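Local coordinates for protein inulin fructotransferase (Bacillus sp. snu-7, PDB 2INV) that breaks down inulin by intramolecular fructosyl transfer, releasing its terminal difructose unit as a cyclic difructose dianhydride, at residues A43-R48 and V75-L80; F125-K128 and R134-G137; T351-A356 and N361-N366; V377-S382 and S386-S391. All blocks are in the same frame, centred on the assembly; numbering follows the deposited sequence.

Contact 1 (A43-R48 and V75-L80)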
# COMPACT_ATOMS: atom_id res chain seq x y z
N ALA A 43 15.22 15.84 26.43
CA ALA A 43 16.05 15.91 27.61
C ALA A 43 15.22 15.51 28.83
O ALA A 43 15.74 14.91 29.77
CB ALA A 43 16.61 17.32 27.79
N ASP A 44 13.93 15.83 28.81
CA ASP A 44 13.06 15.47 29.94
C ASP A 44 12.74 13.99 29.92
O ASP A 44 12.55 13.37 30.96
CB ASP A 44 11.75 16.26 29.90
CG ASP A 44 10.85 15.94 31.09
OD1 ASP A 44 11.18 16.35 32.23
OD2 ASP A 44 9.82 15.26 30.89
N ILE A 45 12.67 13.41 28.72
CA ILE A 45 12.38 12.00 28.57
C ILE A 45 13.54 11.20 29.15
O ILE A 45 13.34 10.25 29.91
CB ILE A 45 12.20 11.62 27.08
CG1 ILE A 45 10.98 12.35 26.51
CG2 ILE A 45 12.05 10.11 26.93
CD1 ILE A 45 10.79 12.14 25.02
N LYS A 46 14.76 11.60 28.78
CA LYS A 46 15.96 10.94 29.27
C LYS A 46 16.06 11.18 30.78
O LYS A 46 16.54 10.33 31.52
CB LYS A 46 17.21 11.49 28.57
CG LYS A 46 17.24 11.18 27.08
CD LYS A 46 18.64 11.37 26.49
CE LYS A 46 18.84 12.76 25.93
NZ LYS A 46 20.20 12.89 25.30
N GLN A 47 15.57 12.34 31.21
CA GLN A 47 15.56 12.71 32.61
C GLN A 47 14.85 11.61 33.35
O GLN A 47 15.37 11.01 34.29
CB GLN A 47 14.73 13.96 32.79
CG GLN A 47 14.88 14.61 34.13
CD GLN A 47 16.23 15.22 34.27
OE1 GLN A 47 17.21 14.54 34.59
NE2 GLN A 47 16.31 16.52 33.99
N ARG A 48 13.64 11.37 32.88
CA ARG A 48 12.72 10.41 33.46
C ARG A 48 12.99 8.93 33.22
O ARG A 48 12.86 8.13 34.15
CB ARG A 48 11.31 10.79 33.01
CG ARG A 48 10.87 12.13 33.62
CD ARG A 48 9.45 12.56 33.23
NE ARG A 48 9.24 12.50 31.79
CZ ARG A 48 8.74 11.44 31.17
NH1 ARG A 48 8.39 10.36 31.86
NH2 ARG A 48 8.58 11.46 29.85
N VAL A 75 17.85 13.17 17.96
CA VAL A 75 16.99 12.13 18.49
C VAL A 75 17.81 10.91 18.83
O VAL A 75 18.35 10.23 17.97
CB VAL A 75 15.89 11.76 17.47
CG1 VAL A 75 15.01 10.66 18.03
CG2 VAL A 75 15.07 12.99 17.14
N ASP A 76 17.89 10.63 20.13
CA ASP A 76 18.65 9.50 20.61
C ASP A 76 17.87 8.59 21.54
O ASP A 76 18.45 7.92 22.38
CB ASP A 76 19.93 9.99 21.28
CG ASP A 76 19.66 10.83 22.50
OD1 ASP A 76 18.57 11.45 22.58
OD2 ASP A 76 20.54 10.90 23.38
N VAL A 77 16.55 8.59 21.42
CA VAL A 77 15.77 7.69 22.23
C VAL A 77 14.95 6.81 21.32
O VAL A 77 14.38 7.27 20.32
CB VAL A 77 14.89 8.42 23.27
CG1 VAL A 77 14.03 9.43 22.65
CG2 VAL A 77 14.02 7.39 23.97
N SER A 78 14.93 5.53 21.66
CA SER A 78 14.20 4.56 20.90
C SER A 78 12.72 4.70 21.14
O SER A 78 12.28 5.10 22.22
CB SER A 78 14.64 3.15 21.28
OG SER A 78 15.83 2.79 20.58
N TYR A 79 11.96 4.36 20.10
CA TYR A 79 10.51 4.41 20.16
C TYR A 79 9.97 5.83 20.35
O TYR A 79 8.95 6.04 21.01
CB TYR A 79 10.00 3.48 21.28
CG TYR A 79 10.84 2.23 21.53
CD1 TYR A 79 10.96 1.21 20.57
CD2 TYR A 79 11.49 2.04 22.76
CE1 TYR A 79 11.69 0.04 20.85
CE2 TYR A 79 12.22 0.87 23.03
CZ TYR A 79 12.32 -0.12 22.07
OH TYR A 79 13.04 -1.26 22.36
N LEU A 80 10.65 6.83 19.78
CA LEU A 80 10.21 8.22 19.89
C LEU A 80 9.28 8.47 18.71
O LEU A 80 9.61 8.14 17.56
CB LEU A 80 11.40 9.19 19.81
CG LEU A 80 11.31 10.52 20.56
CD1 LEU A 80 11.88 11.63 19.68
CD2 LEU A 80 9.88 10.84 20.95
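Ile45 and Lys46, neighbours on helix 30-48, meet Val77, Leu80 and Asp76 where this helix lies over the N-terminal end of the right-handed parallel beta-helix. The case illustrates how one helix can serve two environments at once. Its inner side is apolar and buried: Ile45 divides its branches, CG2 lying 4.5 Å from Val77 CG2 while CD1 extends to 4.4 Å from Leu80 CD2. Ile42, one turn earlier on the helix, continues this covering over Val75 and Asp76. The outer side is open to solvent at Lys46, with Asp76 partly exposed, and there a charged pair takes over. Lys46 leaves the helix as a chain bent at its third torsion (chi3 -93°), which swings the ammonium group round to the carboxylate of Asp76, so that the two side chains cross at about a right angle. Replacing Asp76 by an alanine would probably leave the ammonium group without this charged mate and set the end of the lysine free to turn. The salt bridge is uneven: Lys46 NZ approaches the syn lone pair of Asp76 OD2 at 2.8 Å, whereas Asp76 OD1 remains 3.5 Å from Lys46 NZ.

Contact 2 (F125-K128 and R134-G137)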
# COMPACT_ATOMS: atom_id res chain seq x y z
N PHE A 125 16.21 17.17 11.93
CA PHE A 125 16.21 16.04 12.83
C PHE A 125 17.35 15.10 12.49
O PHE A 125 17.48 14.64 11.35
CB PHE A 125 14.87 15.29 12.76
CG PHE A 125 13.71 16.09 13.28
CD1 PHE A 125 12.96 16.90 12.43
CD2 PHE A 125 13.40 16.07 14.63
CE1 PHE A 125 11.93 17.68 12.93
CE2 PHE A 125 12.37 16.85 15.14
CZ PHE A 125 11.63 17.66 14.28
N LEU A 126 18.19 14.83 13.48
CA LEU A 126 19.31 13.93 13.30
C LEU A 126 19.19 12.84 14.34
O LEU A 126 19.36 13.07 15.54
CB LEU A 126 20.63 14.67 13.46
CG LEU A 126 21.90 13.83 13.27
CD1 LEU A 126 21.88 13.13 11.91
CD2 LEU A 126 23.11 14.72 13.40
N VAL A 127 18.86 11.65 13.85
CA VAL A 127 18.67 10.49 14.69
C VAL A 127 19.97 9.71 14.76
O VAL A 127 20.48 9.22 13.75
CB VAL A 127 17.58 9.60 14.08
CG1 VAL A 127 17.24 8.47 15.02
CG2 VAL A 127 16.36 10.45 13.76
N LYS A 128 20.52 9.59 15.96
CA LYS A 128 21.76 8.86 16.11
C LYS A 128 22.07 8.57 17.56
O LYS A 128 21.70 9.31 18.46
CB LYS A 128 22.93 9.63 15.50
CG LYS A 128 23.17 10.99 16.15
CD LYS A 128 24.37 11.69 15.51
CE LYS A 128 24.65 13.00 16.21
NZ LYS A 128 25.91 13.64 15.73
N ARG A 134 20.71 -0.93 18.79
CA ARG A 134 20.56 0.02 17.71
C ARG A 134 19.24 0.64 18.04
O ARG A 134 18.39 0.03 18.68
CB ARG A 134 20.41 -0.64 16.35
CG ARG A 134 21.55 -1.46 15.87
CD ARG A 134 21.08 -2.14 14.60
NE ARG A 134 20.15 -3.23 14.89
CZ ARG A 134 19.51 -3.93 13.97
NH1 ARG A 134 19.68 -3.65 12.69
NH2 ARG A 134 18.72 -4.92 14.32
N LEU A 135 19.07 1.86 17.56
CA LEU A 135 17.84 2.58 17.78
C LEU A 135 16.72 1.83 17.08
O LEU A 135 16.87 1.38 15.94
CB LEU A 135 17.96 3.99 17.23
CG LEU A 135 18.77 4.77 18.24
CD1 LEU A 135 19.29 6.05 17.63
CD2 LEU A 135 17.89 5.03 19.45
N SER A 136 15.60 1.71 17.77
CA SER A 136 14.48 0.99 17.22
C SER A 136 13.14 1.65 17.46
O SER A 136 12.97 2.42 18.39
CB SER A 136 14.48 -0.43 17.80
OG SER A 136 13.56 -1.26 17.11
N GLY A 137 12.20 1.31 16.59
CA GLY A 137 10.84 1.82 16.68
C GLY A 137 10.57 3.31 16.58
O GLY A 137 9.50 3.76 17.00
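Leu135 faces Val127 and Lys128 across a short loop that joins two successive strands of the right-handed parallel beta-helix, at the point where the chain passes from one face of the coil to the next. Of the three residues Leu135 gives up the most surface, and the contact is essentially its end pressed against the end of strand 123-127. The principle is that a buried aliphatic group can pack on backbone as well as on side chains. With CG placed beside its own backbone N and opposite the carbonyl carbon (chi1 -78°), Leu135 sends CD1 towards the departing main chain of Lys128, whose own CB points away and whose long side chain lies at the surface. Val127 adds the inner wall. Its CG1 lies 4.1 Å from Leu135 CD1, the two side chains meeting at a slant, and beyond it Ile138, Phe140 and Val75 continue the hydrophobic interior. Ser78 and Arg129 also pack on Leu135. Arg134, the preceding residue, touches a bound fructose and forms a salt bridge with Asp193, whereas the Leu135 side chain turns inward, about 13 Å from the bound sugar. The closest approach is to a carbonyl carbon, Leu135 CD1 standing 3.8 Å from Lys128 C and 4.0 Å from Lys128 CA.

Contact 3 (T351-A356 and N361-N366)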
# COMPACT_ATOMS: atom_id res chain seq x y z
N THR A 351 17.31 4.74 -26.48
CA THR A 351 17.38 3.38 -25.95
C THR A 351 16.45 3.24 -24.76
O THR A 351 16.61 3.94 -23.77
CB THR A 351 18.81 3.02 -25.49
OG1 THR A 351 19.71 3.05 -26.60
CG2 THR A 351 18.84 1.63 -24.86
N GLN A 352 15.47 2.36 -24.87
CA GLN A 352 14.54 2.16 -23.77
C GLN A 352 15.24 1.38 -22.67
O GLN A 352 15.31 1.83 -21.52
CB GLN A 352 13.29 1.40 -24.23
CG GLN A 352 12.39 2.16 -25.22
CD GLN A 352 12.14 3.60 -24.82
OE1 GLN A 352 11.74 3.89 -23.69
NE2 GLN A 352 12.37 4.51 -25.77
N ILE A 353 15.75 0.20 -23.01
CA ILE A 353 16.44 -0.61 -22.02
C ILE A 353 17.88 -0.92 -22.42
O ILE A 353 18.15 -1.49 -23.48
CB ILE A 353 15.70 -1.94 -21.76
CG1 ILE A 353 14.33 -1.63 -21.15
CG2 ILE A 353 16.51 -2.83 -20.83
CD1 ILE A 353 13.42 -2.83 -21.04
N LEU A 354 18.82 -0.53 -21.56
CA LEU A 354 20.23 -0.78 -21.80
C LEU A 354 20.81 -1.68 -20.73
O LEU A 354 20.75 -1.39 -19.53
CB LEU A 354 21.04 0.53 -21.85
CG LEU A 354 22.55 0.31 -21.91
CD1 LEU A 354 22.92 -0.38 -23.21
CD2 LEU A 354 23.26 1.65 -21.79
N ILE A 355 21.40 -2.77 -21.20
CA ILE A 355 22.03 -3.74 -20.34
C ILE A 355 23.52 -3.45 -20.54
O ILE A 355 24.18 -3.99 -21.42
CB ILE A 355 21.61 -5.17 -20.79
CG1 ILE A 355 20.08 -5.24 -20.84
CG2 ILE A 355 22.14 -6.22 -19.84
CD1 ILE A 355 19.39 -4.98 -19.51
N ALA A 356 24.01 -2.54 -19.71
CA ALA A 356 25.39 -2.04 -19.72
C ALA A 356 26.48 -3.09 -19.57
O ALA A 356 27.55 -2.98 -20.18
CB ALA A 356 25.56 -0.98 -18.63
N ASN A 361 21.09 -11.40 -17.64
CA ASN A 361 19.93 -10.55 -17.48
C ASN A 361 18.84 -10.98 -18.44
O ASN A 361 19.12 -11.42 -19.56
CB ASN A 361 20.32 -9.09 -17.65
CG ASN A 361 21.16 -8.59 -16.50
OD1 ASN A 361 20.66 -8.40 -15.39
ND2 ASN A 361 22.45 -8.38 -16.76
N VAL A 362 17.60 -10.91 -17.96
CA VAL A 362 16.45 -11.33 -18.75
C VAL A 362 15.48 -10.17 -18.95
O VAL A 362 15.05 -9.53 -17.99
CB VAL A 362 15.74 -12.49 -18.04
CG1 VAL A 362 14.50 -12.90 -18.82
CG2 VAL A 362 16.69 -13.67 -17.89
N VAL A 363 15.15 -9.91 -20.21
CA VAL A 363 14.24 -8.84 -20.56
C VAL A 363 13.08 -9.41 -21.37
O VAL A 363 13.24 -9.74 -22.55
CB VAL A 363 14.99 -7.75 -21.36
CG1 VAL A 363 14.03 -6.67 -21.79
CG2 VAL A 363 16.12 -7.17 -20.51
N ALA A 364 11.92 -9.52 -20.73
CA ALA A 364 10.74 -10.06 -21.38
C ALA A 364 9.46 -9.25 -21.20
O ALA A 364 9.26 -8.58 -20.19
CB ALA A 364 10.51 -11.49 -20.90
N LEU A 365 8.60 -9.34 -22.21
CA LEU A 365 7.31 -8.65 -22.25
C LEU A 365 7.36 -7.20 -21.78
O LEU A 365 6.85 -6.85 -20.71
CB LEU A 365 6.27 -9.42 -21.43
CG LEU A 365 4.83 -8.94 -21.64
CD1 LEU A 365 4.48 -9.00 -23.12
CD2 LEU A 365 3.88 -9.82 -20.84
N ASN A 366 7.97 -6.35 -22.60
CA ASN A 366 8.09 -4.92 -22.34
C ASN A 366 7.57 -4.21 -23.57
O ASN A 366 8.15 -4.30 -24.66
CB ASN A 366 9.56 -4.56 -22.09
CG ASN A 366 10.07 -5.07 -20.77
OD1 ASN A 366 9.74 -4.53 -19.71
ND2 ASN A 366 10.88 -6.12 -20.82
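Two faces of one beta-helical coil meet inside the solenoid where Ile353 and Ile355, on strand 351-357, point across the interior at Asn361, Val363 and Asn366. The residues show how such a core can mix aliphatic groups with amides whose polar atoms are satisfied elsewhere. Val363 sits between the isoleucines and gives a methyl to each: its CG1 lies 4.0 Å from Ile353 CD1, and its CG2 meets Ile355 CD1 tip to tip at 4.1 Å. Ile355 turns CG2 the other way, to 3.8 Å from Asn361 ND2. That approach is plain van der Waals packing, since Asn361 ND2 is bonded to Gly324 O, and Asn361 OD1 receives Asn327 N. Asn366 is treated similarly. Ile353 CD1 comes within 4.0 Å of Asn366 CG, the two side chains crossing at about a right angle, while the amide donates to Ile329 O and its OD1 is bonded to Asn332 ND2. These bonds probably fix the rotation of both amides. Along the solenoid, strand 351-357 lies parallel between strands 320-323 and 375-379, and strand 362-370 between 328-337 and 387-389, with Val362 and Ala364 packing outward on a second subunit.

Contact 4 (V377-S382 and S386-S391)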
# COMPACT_ATOMS: atom_id res chain seq x y z
N VAL A 377 15.69 -2.45 -26.70
CA VAL A 377 16.66 -3.07 -25.84
C VAL A 377 18.02 -3.08 -26.50
O VAL A 377 18.16 -3.38 -27.68
CB VAL A 377 16.26 -4.52 -25.49
CG1 VAL A 377 17.24 -5.10 -24.49
CG2 VAL A 377 14.85 -4.55 -24.95
N VAL A 378 19.03 -2.72 -25.72
CA VAL A 378 20.39 -2.71 -26.22
C VAL A 378 21.24 -3.47 -25.23
O VAL A 378 21.24 -3.19 -24.03
CB VAL A 378 20.97 -1.29 -26.36
CG1 VAL A 378 22.45 -1.36 -26.71
CG2 VAL A 378 20.23 -0.53 -27.44
N LEU A 379 21.95 -4.47 -25.73
CA LEU A 379 22.83 -5.27 -24.90
C LEU A 379 24.22 -4.87 -25.31
O LEU A 379 24.63 -5.05 -26.47
CB LEU A 379 22.60 -6.76 -25.12
CG LEU A 379 21.17 -7.39 -25.00
CD1 LEU A 379 20.67 -7.51 -23.75
CD2 LEU A 379 20.23 -6.94 -25.86
N ASP A 380 24.95 -4.32 -24.36
CA ASP A 380 26.31 -3.86 -24.59
C ASP A 380 27.28 -5.04 -24.75
O ASP A 380 27.05 -6.12 -24.20
CB ASP A 380 26.69 -2.96 -23.42
CG ASP A 380 28.03 -2.31 -23.60
OD1 ASP A 380 28.10 -1.14 -24.04
OD2 ASP A 380 29.03 -2.98 -23.27
N ALA A 381 28.33 -4.83 -25.53
CA ALA A 381 29.32 -5.87 -25.81
C ALA A 381 29.92 -6.57 -24.59
O ALA A 381 30.57 -7.60 -24.72
CB ALA A 381 30.43 -5.29 -26.68
N SER A 382 29.71 -5.99 -23.41
CA SER A 382 30.24 -6.58 -22.19
C SER A 382 29.33 -7.68 -21.71
O SER A 382 29.78 -8.67 -21.13
CB SER A 382 30.37 -5.52 -21.09
OG SER A 382 31.34 -4.54 -21.40
N SER A 386 22.54 -12.96 -22.00
CA SER A 386 21.30 -12.20 -21.78
C SER A 386 20.16 -12.85 -22.56
O SER A 386 20.40 -13.63 -23.48
CB SER A 386 21.45 -10.75 -22.26
OG SER A 386 22.60 -10.13 -21.72
N LYS A 387 18.92 -12.53 -22.17
CA LYS A 387 17.74 -13.08 -22.84
C LYS A 387 16.74 -11.97 -23.12
O LYS A 387 16.37 -11.21 -22.21
CB LYS A 387 17.03 -14.12 -21.96
CG LYS A 387 17.90 -15.25 -21.46
CD LYS A 387 17.97 -16.39 -22.45
CE LYS A 387 18.60 -17.61 -21.79
NZ LYS A 387 18.90 -18.67 -22.79
N VAL A 388 16.28 -11.86 -24.36
CA VAL A 388 15.30 -10.84 -24.70
C VAL A 388 14.11 -11.48 -25.39
O VAL A 388 14.22 -12.01 -26.50
CB VAL A 388 15.91 -9.74 -25.59
CG1 VAL A 388 14.91 -8.62 -25.80
CG2 VAL A 388 17.18 -9.21 -24.95
N LEU A 389 12.96 -11.43 -24.71
CA LEU A 389 11.73 -12.02 -25.20
C LEU A 389 10.61 -11.00 -25.29
O LEU A 389 10.41 -10.19 -24.38
CB LEU A 389 11.22 -13.11 -24.27
CG LEU A 389 12.14 -14.11 -23.59
CD1 LEU A 389 11.31 -14.99 -22.66
CD2 LEU A 389 12.83 -14.95 -24.63
N ASP A 390 9.85 -11.07 -26.38
CA ASP A 390 8.70 -10.20 -26.56
C ASP A 390 8.89 -8.77 -26.07
O ASP A 390 8.08 -8.25 -25.31
CB ASP A 390 7.51 -10.85 -25.86
CG ASP A 390 7.38 -12.32 -26.23
OD1 ASP A 390 7.62 -12.65 -27.41
OD2 ASP A 390 7.03 -13.14 -25.35
N SER A 391 9.97 -8.13 -26.51
CA SER A 391 10.26 -6.76 -26.13
C SER A 391 10.61 -5.94 -27.36
O SER A 391 11.27 -4.90 -27.26
CB SER A 391 11.40 -6.71 -25.11
OG SER A 391 11.01 -7.33 -23.90
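Val377 and Leu379 point inward from strand 375-379 towards Ser386, Val388 and Ser391, closing the interior of a coil near the C-terminal end of the right-handed beta-helix. Here the general lesson is that rotamers decide which branch of a side chain does the touching. Val377 has CG1 opposite its backbone N (chi1 -175°), and this spreads its two methyls over different partners: CG1 meets Val388 CG2 at 4.1 Å, nearly tip to tip, while CG2 lies 4.1 Å from Ser391 CB. Leu379 swings CG beside its backbone N (chi1 -54°) and slides past Val388 in the opposite direction. Its CD2 comes to 3.9 Å from Val388 CG2, and its CD1 rests 3.7 Å from Ser386 CB. The bonds to both leucine methyls are modelled short, however, and these two distances deserve some caution. Ser386 presents CB, with OG close by, to Leu379, and Ser391 presents CB to Val377. The hydroxyl of Ser391 folds back on its own chain, where OG donates to Leu389 O at 3.0 Å from well above the carbonyl plane. Strand 375-379 runs parallel between 351-357 and 397-399, and strand 387-389 between 362-370 and 405-407; just after strand 387-389, Asp390 forms salt bridges with Arg407 of its own chain and Arg407 of the third subunit.

Overall arrangement
Contacts 3 and 4 repeat one design, with centres only 6 Å apart: strands 351-357 and 362-370 lie parallel to 375-379 and 387-389, respectively, and probable backbone bonds such as Ile353 O to Val378 N join them. All their touching residues are buried, and aliphatic groups dominate both. Contacts 1 and 2 adjoin near the other end of the solenoid, with centres about 11 Å apart, and each combines buried apolar residues with an exposed lysine at the margin, Lys46 or Lys128. Contact 1 joins a helix to the coil and alone carries a salt bridge across its segments; contact 2 is small and leans on backbone. All four reach the second subunit.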